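Local structure of ADP compounds hydrolase NudE (Escherichia coli, 1VHZ) at residues A[63-68]-A[145-150]. The protein hydrolyses ADP-ribose, NADH and the dinucleotides Ap3A and Ap2A as a magnesium-dependent homodimeric Nudix enzyme. Sequence-based numbering, arbitrary orientation.
Sequences ILIREY and EPLPQV
The carbonyl oxygen of P148 is gripped twice by strand 61-69: R66 N donates a hydrogen bond to P148 O at 2.9 Å, nearly along the C=O axis, and I65 CA offers a C-H contact at 3.2 Å. L64 O likewise has one N-H and one C-H partner, V150 N and Q149 CA, but here the N-H donor stands above the carbonyl plane. With L64 N bound to V150 O at 2.7 Å, an almost straight bond (174° at the hydrogen), these make an antiparallel pairing of strand 149-153 with strand 61-69, in which L64 and V150 are the hydrogen-bonded pair and I65 and Q149 the non-hydrogen-bonded one.

Proline ends the regular pairing. P148 lacks an N-H to give to R66 O and instead sets its CD 3.4 Å from that oxygen, while a water donates to both R66 O and P146 O. A second water links Y68 N to E145 OE2, which also bonds Y75.

On one face, V150 CB lies 4.1 Å from L64 CB, and L77 touches both residues. The extended chain of R66 crosses V150 obliquely, its NE 3.5 Å from V150 CG2; the methyl lies near NH1 too, with CG a little farther off. An alanine in place of R66 would probably open a gap beside V150 CG2 and leave that methyl more exposed. On the face of I65 and Q149, I65 CD1 meets L147 CD1 at 4.2 Å. Both I65 and L147 also pack on E101 of helix 90-102, in the Nudix box, probably a ligand of the divalent metal.

Beyond P148, direct backbone bonds thus give way to water bridges at P146 and E145, while side-chain packing by I65 and L147 joins this part of the Nudix fold to the helix that probably carries metal ligands.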
ATOM      1  N   ILE A  63       7.176 -15.213 -11.842  1.00 15.98           N
ATOM      2  CA  ILE A  63       5.907 -15.852 -12.159  1.00 18.58           C
ATOM      3  C   ILE A  63       4.819 -14.900 -11.600  1.00 17.10           C
ATOM      4  O   ILE A  63       4.754 -14.759 -10.381  1.00 16.05           O
ATOM      5  CB  ILE A  63       5.635 -17.226 -11.543  1.00 19.43           C
ATOM      6  CG1 ILE A  63       6.694 -18.265 -11.904  1.00 30.69           C
ATOM      7  CG2 ILE A  63       4.253 -17.698 -12.014  1.00 11.70           C
ATOM      8  CD1 ILE A  63       6.891 -18.470 -13.389  1.00 43.05           C
ATOM      9  N   LEU A  64       4.071 -14.253 -12.467  1.00 17.04           N
ATOM     10  CA  LEU A  64       3.028 -13.326 -12.019  1.00 15.46           C
ATOM     11  C   LEU A  64       1.676 -13.998 -12.253  1.00 12.36           C
ATOM     12  O   LEU A  64       1.645 -14.959 -13.018  1.00 12.91           O
ATOM     13  CB  LEU A  64       3.010 -12.066 -12.881  1.00 22.38           C
ATOM     14  CG  LEU A  64       4.190 -11.104 -12.902  1.00 30.56           C
ATOM     15  CD1 LEU A  64       4.437 -10.503 -11.533  1.00 31.71           C
ATOM     16  CD2 LEU A  64       5.456 -11.742 -13.433  1.00 39.07           C
ATOM     17  N   ILE A  65       0.615 -13.466 -11.651  1.00  9.15           N
ATOM     18  CA  ILE A  65      -0.708 -13.997 -11.878  1.00 11.39           C
ATOM     19  C   ILE A  65      -1.695 -12.864 -12.205  1.00 15.47           C
ATOM     20  O   ILE A  65      -1.446 -11.711 -11.884  1.00 13.18           O
ATOM     21  CB  ILE A  65      -1.275 -14.810 -10.703  1.00 20.58           C
ATOM     22  CG1 ILE A  65      -1.150 -13.999  -9.406  1.00 21.76           C
ATOM     23  CG2 ILE A  65      -0.570 -16.155 -10.558  1.00 11.63           C
ATOM     24  CD1 ILE A  65      -2.097 -14.425  -8.324  1.00 24.11           C
ATOM     25  N   ARG A  66      -2.784 -13.210 -12.887  1.00 14.17           N
ATOM     26  CA  ARG A  66      -3.842 -12.272 -13.227  1.00 13.04           C
ATOM     27  C   ARG A  66      -5.010 -12.624 -12.298  1.00 16.01           C
ATOM     28  O   ARG A  66      -5.350 -13.795 -12.160  1.00 16.38           O
ATOM     29  CB  ARG A  66      -4.206 -12.307 -14.701  1.00 14.94           C
ATOM     30  CG  ARG A  66      -3.041 -11.908 -15.605  1.00 17.00           C
ATOM     31  CD  ARG A  66      -3.418 -11.931 -17.085  1.00 22.73           C
ATOM     32  NE  ARG A  66      -2.285 -11.485 -17.896  1.00 20.70           N
ATOM     33  CZ  ARG A  66      -1.844 -10.252 -18.065  1.00 29.15           C
ATOM     34  NH1 ARG A  66      -0.768 -10.035 -18.835  1.00 27.08           N
ATOM     35  NH2 ARG A  66      -2.444  -9.203 -17.487  1.00 24.88           N
ATOM     36  N   GLU A  67      -5.560 -11.638 -11.603  1.00 15.98           N
ATOM     37  CA  GLU A  67      -6.610 -11.909 -10.624  1.00 15.73           C
ATOM     38  C   GLU A  67      -7.633 -10.796 -10.572  1.00 17.10           C
ATOM     39  O   GLU A  67      -7.304  -9.601 -10.534  1.00 12.40           O
ATOM     40  CB  GLU A  67      -5.909 -12.059  -9.240  1.00 10.88           C
ATOM     41  CG  GLU A  67      -6.850 -12.441  -8.116  1.00 20.61           C
ATOM     42  CD  GLU A  67      -6.132 -13.043  -6.913  1.00 24.97           C
ATOM     43  OE1 GLU A  67      -6.737 -13.862  -6.188  1.00 17.59           O
ATOM     44  OE2 GLU A  67      -4.950 -12.714  -6.686  1.00 20.33           O
ATOM     45  N   TYR A  68      -8.910 -11.197 -10.553  1.00 12.85           N
ATOM     46  CA  TYR A  68      -9.967 -10.206 -10.532  1.00 17.17           C
ATOM     47  C   TYR A  68      -9.987  -9.442  -9.209  1.00 17.49           C
ATOM     48  O   TYR A  68      -9.783 -10.004  -8.143  1.00 19.85           O
ATOM     49  CB  TYR A  68     -11.322 -10.836 -10.834  1.00 12.27           C
ATOM     50  CG  TYR A  68     -12.469  -9.855 -10.874  1.00 15.26           C
ATOM     51  CD1 TYR A  68     -13.326  -9.728  -9.784  1.00 16.37           C
ATOM     52  CD2 TYR A  68     -12.690  -9.038 -11.976  1.00 16.08           C
ATOM     53  CE1 TYR A  68     -14.371  -8.835  -9.805  1.00 15.15           C
ATOM     54  CE2 TYR A  68     -13.750  -8.153 -12.015  1.00 19.42           C
ATOM     55  CZ  TYR A  68     -14.590  -8.059 -10.926  1.00 19.53           C
ATOM     56  OH  TYR A  68     -15.637  -7.167 -10.945  1.00 19.07           O
ATOM     57  N   GLU A 145     -12.080 -18.766  -9.893  1.00 19.70           N
ATOM     58  CA  GLU A 145     -11.658 -19.075 -11.265  1.00 22.15           C
ATOM     59  C   GLU A 145     -10.148 -19.219 -11.274  1.00 20.94           C
ATOM     60  O   GLU A 145      -9.489 -18.724 -10.361  1.00 21.84           O
ATOM     61  CB  GLU A 145     -12.154 -18.021 -12.256  1.00 21.49           C
ATOM     62  CG  GLU A 145     -11.581 -16.643 -12.092  1.00 22.29           C
ATOM     63  CD  GLU A 145     -12.065 -15.551 -13.007  1.00 26.77           C
ATOM     64  OE1 GLU A 145     -12.806 -15.738 -14.000  1.00 20.42           O
ATOM     65  OE2 GLU A 145     -11.684 -14.384 -12.721  1.00 21.66           O
ATOM     66  N   PRO A 146      -9.617 -19.943 -12.239  1.00 21.13           N
ATOM     67  CA  PRO A 146      -8.186 -20.137 -12.357  1.00 23.67           C
ATOM     68  C   PRO A 146      -7.443 -18.813 -12.487  1.00 23.25           C
ATOM     69  O   PRO A 146      -7.987 -17.806 -12.958  1.00 25.40           O
ATOM     70  CB  PRO A 146      -8.015 -21.007 -13.595  1.00 24.19           C
ATOM     71  CG  PRO A 146      -9.360 -21.549 -13.919  1.00 23.90           C
ATOM     72  CD  PRO A 146     -10.366 -20.594 -13.342  1.00 23.75           C
ATOM     73  N   LEU A 147      -6.220 -18.761 -11.988  1.00 17.41           N
ATOM     74  CA  LEU A 147      -5.382 -17.568 -12.056  1.00 19.81           C
ATOM     75  C   LEU A 147      -4.344 -17.724 -13.158  1.00 18.88           C
ATOM     76  O   LEU A 147      -3.389 -18.493 -13.013  1.00 18.62           O
ATOM     77  CB  LEU A 147      -4.702 -17.377 -10.688  1.00 18.56           C
ATOM     78  CG  LEU A 147      -5.686 -17.348  -9.511  1.00 25.41           C
ATOM     79  CD1 LEU A 147      -4.981 -17.509  -8.174  1.00 24.01           C
ATOM     80  CD2 LEU A 147      -6.510 -16.063  -9.543  1.00 14.56           C
ATOM     81  N   PRO A 148      -4.544 -17.072 -14.286  1.00 15.65           N
ATOM     82  CA  PRO A 148      -3.608 -17.184 -15.400  1.00 19.02           C
ATOM     83  C   PRO A 148      -2.231 -16.716 -14.944  1.00 20.11           C
ATOM     84  O   PRO A 148      -2.137 -15.742 -14.196  1.00 16.85           O
ATOM     85  CB  PRO A 148      -4.185 -16.310 -16.499  1.00 13.87           C
ATOM     86  CG  PRO A 148      -5.595 -16.057 -16.120  1.00 14.66           C
ATOM     87  CD  PRO A 148      -5.657 -16.165 -14.602  1.00 18.23           C
ATOM     88  N   GLN A 149      -1.206 -17.461 -15.318  1.00 20.79           N
ATOM     89  CA  GLN A 149       0.170 -17.185 -14.989  1.00 22.87           C
ATOM     90  C   GLN A 149       0.872 -16.423 -16.100  1.00 24.23           C
ATOM     91  O   GLN A 149       0.541 -16.549 -17.282  1.00 23.77           O
ATOM     92  CB  GLN A 149       0.933 -18.509 -14.731  1.00 18.56           C
ATOM     93  CG  GLN A 149       0.538 -19.144 -13.417  1.00 22.89           C
ATOM     94  CD  GLN A 149       1.113 -20.514 -13.181  1.00 19.92           C
ATOM     95  OE1 GLN A 149       2.288 -20.747 -13.440  1.00 29.65           O
ATOM     96  NE2 GLN A 149       0.287 -21.426 -12.655  1.00 19.99           N
ATOM     97  N   VAL A 150       1.771 -15.524 -15.708  1.00 24.80           N
ATOM     98  CA  VAL A 150       2.547 -14.740 -16.666  1.00 21.74           C
ATOM     99  C   VAL A 150       4.038 -14.825 -16.307  1.00 21.36           C
ATOM    100  O   VAL A 150       4.428 -14.480 -15.179  1.00 21.10           O
ATOM    101  CB  VAL A 150       2.139 -13.267 -16.729  1.00 24.73           C
ATOM    102  CG1 VAL A 150       2.984 -12.523 -17.781  1.00 16.81           C
ATOM    103  CG2 VAL A 150       0.665 -13.086 -17.061  1.00 19.32           C
TER
HETATM  104  O   HOH W   1      -7.848 -14.688 -12.703  1.00 20.16           O
HETATM  105  O   HOH W   2      -9.653 -13.945 -10.844  1.00 15.39           O